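Local coordinates for uncharacterized protein (Bacteroides uniformis, PDB 4Q53), which is of unknown function, a DUF4783 family protein with a cystatin-like fold that belongs to the NTF2 clan, at residues 10-15 against 103-108. Residues are numbered along the deposited sequence; the frame is centred on the assembly and turned at random.
Sequences GAFKEG and IRIDKT
Phe12, on the last turn of helix 6-14, points the far end of its ring at the isoleucines of strand 97-107. Its CZ approaches CG2 of Ile103 at 4.3 Å, and the neighbouring CE2 lies 4.5 Å from CD1 of Ile105. Both methyls sit near the ring plane, at its edge, so they meet the rim of the phenyl group. The separations are those of loose van der Waals contact between apolar groups. With the CA atoms of Phe12 and Ile103 still 11.5 Å apart, side chains bridge the whole gap between helix and strand. The two isoleucines have nearly the same torsions but offer different branches. In Ile103 the short branch does the touching, CG2 being anti to the backbone N; Ile105 uses its long branch, extended about CB-CG1 (chi2 178°) to carry CD1 forward. CG2 of Ile103 and CD1 of Ile105 lie 4.0 Å from each other, forming one methyl surface against the phenyl edge. At the turn's end, Gly15 leaves the helix with positive phi in a Schellman motif, its N bonding back to Phe12 O at 3.1 Å. Phe52 meets the Phe12 ring edge-to-face, Phe60 packs at a shallower tilt, and Met48 of helix 41-54 touches both Phe12 and Ile105. On the strand side, backbone hydrogen bonds link Ile103 and Ile105 to Ile31. This small, entirely apolar contact, close to the centre of the chain, joins the N-terminal helix to the last strand of the sheet within the buried core between helices and curved sheet that is characteristic of the cystatin-like fold of the NTF2 clan.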
ATOM      1  N   GLY A  10       4.434   3.688  -7.642  1.00 17.02           N
ATOM      2  CA  GLY A  10       3.727   4.032  -8.862  1.00 17.14           C
ATOM      3  C   GLY A  10       2.271   3.601  -8.819  1.00 17.31           C
ATOM      4  O   GLY A  10       1.385   4.322  -9.286  1.00 17.61           O
ATOM      5  N   ALA A  11       2.016   2.419  -8.273  1.00 17.40           N
ATOM      6  CA  ALA A  11       0.654   1.924  -8.160  1.00 17.71           C
ATOM      7  C   ALA A  11      -0.196   2.837  -7.291  1.00 16.56           C
ATOM      8  O   ALA A  11      -1.356   3.101  -7.608  1.00 18.04           O
ATOM      9  CB  ALA A  11       0.650   0.518  -7.608  1.00 18.07           C
ATOM     10  N   PHE A  12       0.362   3.307  -6.176  1.00 15.75           N
ATOM     11  CA  PHE A  12      -0.350   4.262  -5.342  1.00 15.64           C
ATOM     12  C   PHE A  12      -0.539   5.596  -6.045  1.00 16.33           C
ATOM     13  O   PHE A  12      -1.614   6.177  -5.974  1.00 17.06           O
ATOM     14  CB  PHE A  12       0.349   4.460  -3.998  1.00 15.06           C
ATOM     15  CG  PHE A  12      -0.087   3.479  -2.947  1.00 13.97           C
ATOM     16  CD1 PHE A  12       0.561   2.282  -2.800  1.00 16.61           C
ATOM     17  CD2 PHE A  12      -1.164   3.760  -2.121  1.00 14.48           C
ATOM     18  CE1 PHE A  12       0.152   1.370  -1.847  1.00 17.29           C
ATOM     19  CE2 PHE A  12      -1.592   2.839  -1.169  1.00 14.82           C
ATOM     20  CZ  PHE A  12      -0.928   1.652  -1.026  1.00 16.54           C
ATOM     21  N   LYS A  13       0.491   6.080  -6.737  1.00 16.38           N
ATOM     22  CA  LYS A  13       0.381   7.345  -7.473  1.00 18.89           C
ATOM     23  C   LYS A  13      -0.767   7.309  -8.482  1.00 19.06           C
ATOM     24  O   LYS A  13      -1.444   8.317  -8.728  1.00 21.82           O
ATOM     25  CB  LYS A  13       1.679   7.656  -8.224  1.00 19.10           C
ATOM     26  CG  LYS A  13       2.783   8.191  -7.326  1.00 17.05           C
ATOM     27  CD  LYS A  13       4.057   8.428  -8.124  1.00 18.99           C
ATOM     28  CE  LYS A  13       5.137   9.108  -7.307  1.00 19.92           C
ATOM     29  NZ  LYS A  13       4.850  10.551  -7.045  1.00 20.29           N
ATOM     30  N   GLU A  14      -0.993   6.134  -9.053  1.00 19.99           N
ATOM     31  CA  GLU A  14      -1.998   5.962 -10.093  1.00 22.33           C
ATOM     32  C   GLU A  14      -3.315   5.403  -9.562  1.00 20.96           C
ATOM     33  O   GLU A  14      -4.269   5.253 -10.318  1.00 22.95           O
ATOM     34  CB  GLU A  14      -1.460   5.023 -11.165  1.00 24.67           C
ATOM     35  CG  GLU A  14      -0.131   5.462 -11.759  1.00 29.96           C
ATOM     36  CD  GLU A  14       0.531   4.359 -12.543  1.00 36.75           C
ATOM     37  OE1 GLU A  14      -0.196   3.571 -13.183  1.00 39.11           O
ATOM     38  OE2 GLU A  14       1.774   4.250 -12.498  1.00 40.62           O
ATOM     39  N   GLY A  15      -3.374   5.069  -8.276  1.00 19.31           N
ATOM     40  CA  GLY A  15      -4.588   4.498  -7.714  1.00 19.39           C
ATOM     41  C   GLY A  15      -4.969   3.215  -8.429  1.00 19.69           C
ATOM     42  O   GLY A  15      -6.144   2.983  -8.739  1.00 20.55           O
ATOM     43  N   ILE A 103      -0.231  -3.096   4.883  1.00 12.50           N
ATOM     44  CA  ILE A 103      -0.546  -1.747   4.434  1.00 12.42           C
ATOM     45  C   ILE A 103      -1.398  -1.097   5.507  1.00 11.32           C
ATOM     46  O   ILE A 103      -2.452  -1.632   5.865  1.00 13.08           O
ATOM     47  CB  ILE A 103      -1.344  -1.736   3.109  1.00 14.78           C
ATOM     48  CG1 ILE A 103      -0.575  -2.496   2.020  1.00 16.40           C
ATOM     49  CG2 ILE A 103      -1.681  -0.315   2.693  1.00 18.68           C
ATOM     50  CD1 ILE A 103      -1.294  -2.587   0.696  1.00 19.63           C
ATOM     51  N   ARG A 104      -0.956   0.055   5.990  1.00 11.31           N
ATOM     52  CA  ARG A 104      -1.725   0.887   6.897  1.00 11.11           C
ATOM     53  C   ARG A 104      -2.061   2.172   6.171  1.00 10.47           C
ATOM     54  O   ARG A 104      -1.188   2.793   5.564  1.00 11.43           O
ATOM     55  CB  ARG A 104      -0.934   1.191   8.170  1.00 12.63           C
ATOM     56  CG  ARG A 104      -1.694   2.026   9.179  1.00 16.01           C
ATOM     57  CD  ARG A 104      -0.885   2.374  10.443  1.00 17.89           C
ATOM     58  NE  ARG A 104      -1.471   3.568  11.058  1.00 23.20           N
ATOM     59  CZ  ARG A 104      -1.019   4.820  10.910  1.00 22.46           C
ATOM     60  NH1 ARG A 104       0.093   5.095  10.220  1.00 24.49           N
ATOM     61  NH2 ARG A 104      -1.680   5.813  11.474  1.00 22.75           N
ATOM     62  N   ILE A 105      -3.322   2.582   6.261  1.00 10.91           N
ATOM     63  CA  ILE A 105      -3.791   3.812   5.639  1.00 11.48           C
ATOM     64  C   ILE A 105      -4.609   4.537   6.702  1.00 11.39           C
ATOM     65  O   ILE A 105      -5.584   3.998   7.227  1.00 13.28           O
ATOM     66  CB  ILE A 105      -4.670   3.523   4.404  1.00 13.33           C
ATOM     67  CG1 ILE A 105      -3.854   2.770   3.350  1.00 14.05           C
ATOM     68  CG2 ILE A 105      -5.256   4.834   3.849  1.00 15.27           C
ATOM     69  CD1 ILE A 105      -4.627   2.383   2.113  1.00 16.46           C
ATOM     70  N   ASP A 106      -4.202   5.752   7.033  1.00 12.04           N
ATOM     71  CA  ASP A 106      -4.857   6.508   8.082  1.00 12.92           C
ATOM     72  C   ASP A 106      -5.114   7.940   7.670  1.00 12.81           C
ATOM     73  O   ASP A 106      -4.208   8.644   7.223  1.00 12.95           O
ATOM     74  CB  ASP A 106      -4.088   6.494   9.361  1.00 18.20           C
ATOM     75  CG  ASP A 106      -4.988   6.877  10.506  1.00 25.16           C
ATOM     76  OD1 ASP A 106      -5.864   6.040  10.869  1.00 26.85           O
ATOM     77  OD2 ASP A 106      -4.909   8.026  10.976  1.00 28.33           O
ATOM     78  N   LYS A 107      -6.366   8.366   7.789  1.00 14.27           N
ATOM     79  CA  LYS A 107      -6.747   9.686   7.338  1.00 15.00           C
ATOM     80  C   LYS A 107      -6.102  10.747   8.191  1.00 14.83           C
ATOM     81  O   LYS A 107      -6.073  10.632   9.399  1.00 16.68           O
ATOM     82  CB  LYS A 107      -8.273   9.848   7.391  1.00 17.89           C
ATOM     83  CG  LYS A 107      -8.794  11.077   6.667  1.00 19.56           C
ATOM     84  CD  LYS A 107     -10.320  11.150   6.693  1.00 23.43           C
ATOM     85  CE  LYS A 107     -10.814  12.420   6.016  1.00 25.73           C
ATOM     86  NZ  LYS A 107     -10.289  13.663   6.670  1.00 30.32           N
ATOM     87  N   THR A 108      -5.613  11.792   7.536  1.00 15.42           N
ATOM     88  CA  THR A 108      -5.017  12.919   8.212  1.00 16.98           C
ATOM     89  C   THR A 108      -6.070  13.722   8.938  1.00 19.55           C
ATOM     90  O   THR A 108      -7.255  13.590   8.660  1.00 21.64           O
ATOM     91  CB  THR A 108      -4.298  13.859   7.238  1.00 19.06           C
ATOM     92  OG1 THR A 108      -5.265  14.406   6.344  1.00 21.27           O
ATOM     93  CG2 THR A 108      -3.217  13.124   6.453  1.00 19.54           C
TER